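Local coordinates for regulatory protein RecX (Lactobacillus salivarius, PDB 3E3V), which probably modulates the activity of the recombinase RecA, at residues V88-L93 against D105-Y110. Numbering follows the deposited sequence.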
loop_
_atom_site.group_PDB
_atom_site.type_symbol
_atom_site.label_atom_id
_atom_site.label_comp_id
_atom_site.label_asym_id
_atom_site.label_seq_id
_atom_site.Cartn_x
_atom_site.Cartn_y
_atom_site.Cartn_z
ATOM N N VAL A 88 0.713 -4.323 -6.505
ATOM C CA VAL A 88 0.087 -4.965 -5.359
ATOM C C VAL A 88 -0.070 -3.930 -4.246
ATOM O O VAL A 88 -1.081 -3.900 -3.544
ATOM C CB VAL A 88 0.915 -6.184 -4.860
ATOM C CG1 VAL A 88 0.321 -6.728 -3.563
ATOM C CG2 VAL A 88 0.878 -7.301 -5.927
ATOM N N ILE A 89 0.919 -3.064 -4.095
ATOM C CA ILE A 89 0.842 -2.027 -3.069
ATOM C C ILE A 89 -0.409 -1.188 -3.342
ATOM O O ILE A 89 -1.147 -0.828 -2.426
ATOM C CB ILE A 89 2.115 -1.134 -3.093
ATOM C CG1 ILE A 89 3.322 -1.964 -2.618
ATOM C CG2 ILE A 89 1.934 0.092 -2.199
ATOM C CD1 ILE A 89 4.688 -1.324 -2.869
ATOM N N LYS A 90 -0.657 -0.915 -4.619
ATOM C CA LYS A 90 -1.799 -0.114 -5.026
ATOM C C LYS A 90 -3.142 -0.775 -4.737
ATOM O O LYS A 90 -4.058 -0.123 -4.242
ATOM C CB LYS A 90 -1.710 0.237 -6.521
ATOM C CG LYS A 90 -2.803 1.225 -6.976
ATOM C CD LYS A 90 -2.835 1.417 -8.504
ATOM C CE LYS A 90 -3.954 2.371 -8.918
ATOM N NZ LYS A 90 -5.296 1.937 -8.392
ATOM N N LEU A 91 -3.276 -2.060 -5.053
ATOM C CA LEU A 91 -4.532 -2.735 -4.787
ATOM C C LEU A 91 -4.737 -2.868 -3.282
ATOM O O LEU A 91 -5.870 -2.920 -2.818
ATOM C CB LEU A 91 -4.589 -4.105 -5.481
ATOM C CG LEU A 91 -3.812 -5.329 -4.998
ATOM C CD1 LEU A 91 -4.495 -5.965 -3.785
ATOM C CD2 LEU A 91 -3.757 -6.342 -6.142
ATOM N N ASN A 92 -3.655 -2.918 -2.507
ATOM C CA ASN A 92 -3.813 -2.999 -1.053
ATOM C C ASN A 92 -4.393 -1.663 -0.598
ATOM O O ASN A 92 -5.313 -1.609 0.229
ATOM C CB ASN A 92 -2.474 -3.273 -0.351
ATOM C CG ASN A 92 -1.993 -4.699 -0.551
ATOM O OD1 ASN A 92 -2.781 -5.591 -0.820
ATOM N ND2 ASN A 92 -0.697 -4.914 -0.413
ATOM N N LEU A 93 -3.852 -0.583 -1.151
ATOM C CA LEU A 93 -4.336 0.762 -0.848
ATOM C C LEU A 93 -5.809 0.898 -1.253
ATOM O O LEU A 93 -6.610 1.473 -0.510
ATOM C CB LEU A 93 -3.488 1.806 -1.588
ATOM C CG LEU A 93 -2.080 1.988 -1.004
ATOM C CD1 LEU A 93 -1.180 2.751 -1.967
ATOM C CD2 LEU A 93 -2.206 2.722 0.317
ATOM N N ASP A 105 -0.124 9.034 -6.451
ATOM C CA ASP A 105 0.796 10.073 -6.001
ATOM C C ASP A 105 1.782 9.471 -5.012
ATOM O O ASP A 105 2.986 9.714 -5.078
ATOM C CB ASP A 105 0.051 11.205 -5.298
ATOM C CG ASP A 105 -0.615 12.156 -6.264
ATOM O OD1 ASP A 105 -0.293 12.113 -7.476
ATOM O OD2 ASP A 105 -1.453 12.960 -5.803
ATOM N N ALA A 106 1.255 8.683 -4.086
ATOM C CA ALA A 106 2.075 8.063 -3.072
ATOM C C ALA A 106 3.100 7.088 -3.639
ATOM O O ALA A 106 4.240 7.022 -3.160
ATOM C CB ALA A 106 1.183 7.365 -2.054
ATOM N N LEU A 107 2.707 6.338 -4.663
ATOM C CA LEU A 107 3.599 5.350 -5.259
ATOM C C LEU A 107 4.801 5.963 -5.945
ATOM O O LEU A 107 5.780 5.278 -6.244
ATOM C CB LEU A 107 2.808 4.437 -6.208
ATOM C CG LEU A 107 2.118 3.308 -5.422
ATOM C CD1 LEU A 107 1.028 2.625 -6.253
ATOM C CD2 LEU A 107 3.200 2.308 -4.987
ATOM N N ILE A 108 4.737 7.266 -6.169
ATOM C CA ILE A 108 5.847 7.972 -6.781
ATOM C C ILE A 108 7.096 7.801 -5.916
ATOM O O ILE A 108 8.218 7.914 -6.409
ATOM C CB ILE A 108 5.537 9.474 -6.914
ATOM C CG1 ILE A 108 4.322 9.673 -7.830
ATOM C CG2 ILE A 108 6.753 10.205 -7.431
ATOM C CD1 ILE A 108 4.488 9.089 -9.214
ATOM N N LEU A 109 6.904 7.524 -4.628
ATOM C CA LEU A 109 8.040 7.339 -3.726
ATOM C C LEU A 109 8.798 6.052 -4.027
ATOM O O LEU A 109 9.979 5.932 -3.699
ATOM C CB LEU A 109 7.580 7.332 -2.262
ATOM C CG LEU A 109 6.948 8.619 -1.725
ATOM C CD1 LEU A 109 6.313 8.345 -0.359
ATOM C CD2 LEU A 109 8.011 9.727 -1.632
ATOM N N TYR A 110 8.128 5.086 -4.651
ATOM C CA TYR A 110 8.796 3.827 -4.973
ATOM C C TYR A 110 9.460 3.990 -6.334
ATOM O O TYR A 110 8.965 3.503 -7.344
ATOM C CB TYR A 110 7.793 2.663 -5.000
ATOM C CG TYR A 110 8.422 1.324 -4.685
ATOM C CD1 TYR A 110 9.805 1.193 -4.608
ATOM C CD2 TYR A 110 7.640 0.202 -4.441
ATOM C CE1 TYR A 110 10.393 -0.001 -4.294
ATOM C CE2 TYR A 110 8.222 -1.012 -4.127
ATOM C CZ TYR A 110 9.603 -1.111 -4.052
ATOM O OH TYR A 110 10.202 -2.313 -3.730
#
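Leu107 reaches across from helix 100-107 and sets its two methyls against neighbouring residues of helix 86-94. From CB the chain runs to CG, which stands anti to the carbonyl carbon (chi1 -83°) and so places the fork toward helix 86-94. Leu107 CD1 lies 3.6 Å from Lys90 CB, with Lys90 CG a little farther off, the two side chains crossing at about a right angle. Leu107 CD2 goes to Ile89, lying 3.8 Å from Ile89 CG2, with Ile89 CB just behind. The other branch of Ile89 carries Ile89 CD1 to the edge of the Tyr110 ring, near the ring plane, 3.7 Å from Tyr110 CD2. A type I turn from Leu107 to Tyr110, with Tyr110 N bonded to Leu107 O at 2.8 Å, brings the ring back beside the helix pair. The contact joins helices 86-94 and 100-107 of the second three-helix domain; Tyr110 also packs on Met79 of helix 67-81 and on Lys118 of helix 112-129. With only an alanine at position 107, Ile89 CG2 and Lys90 CB would probably lose their apolar partner and a gap would be likely to open between the helices. Lys90 gives only the start of its aliphatic chain here; its NZ forms a salt bridge with Asp100. No hydrogen bond crosses between the two segments, so dispersion and the hydrophobic effect carry their contact, while that salt bridge adds a polar tie between the same helices.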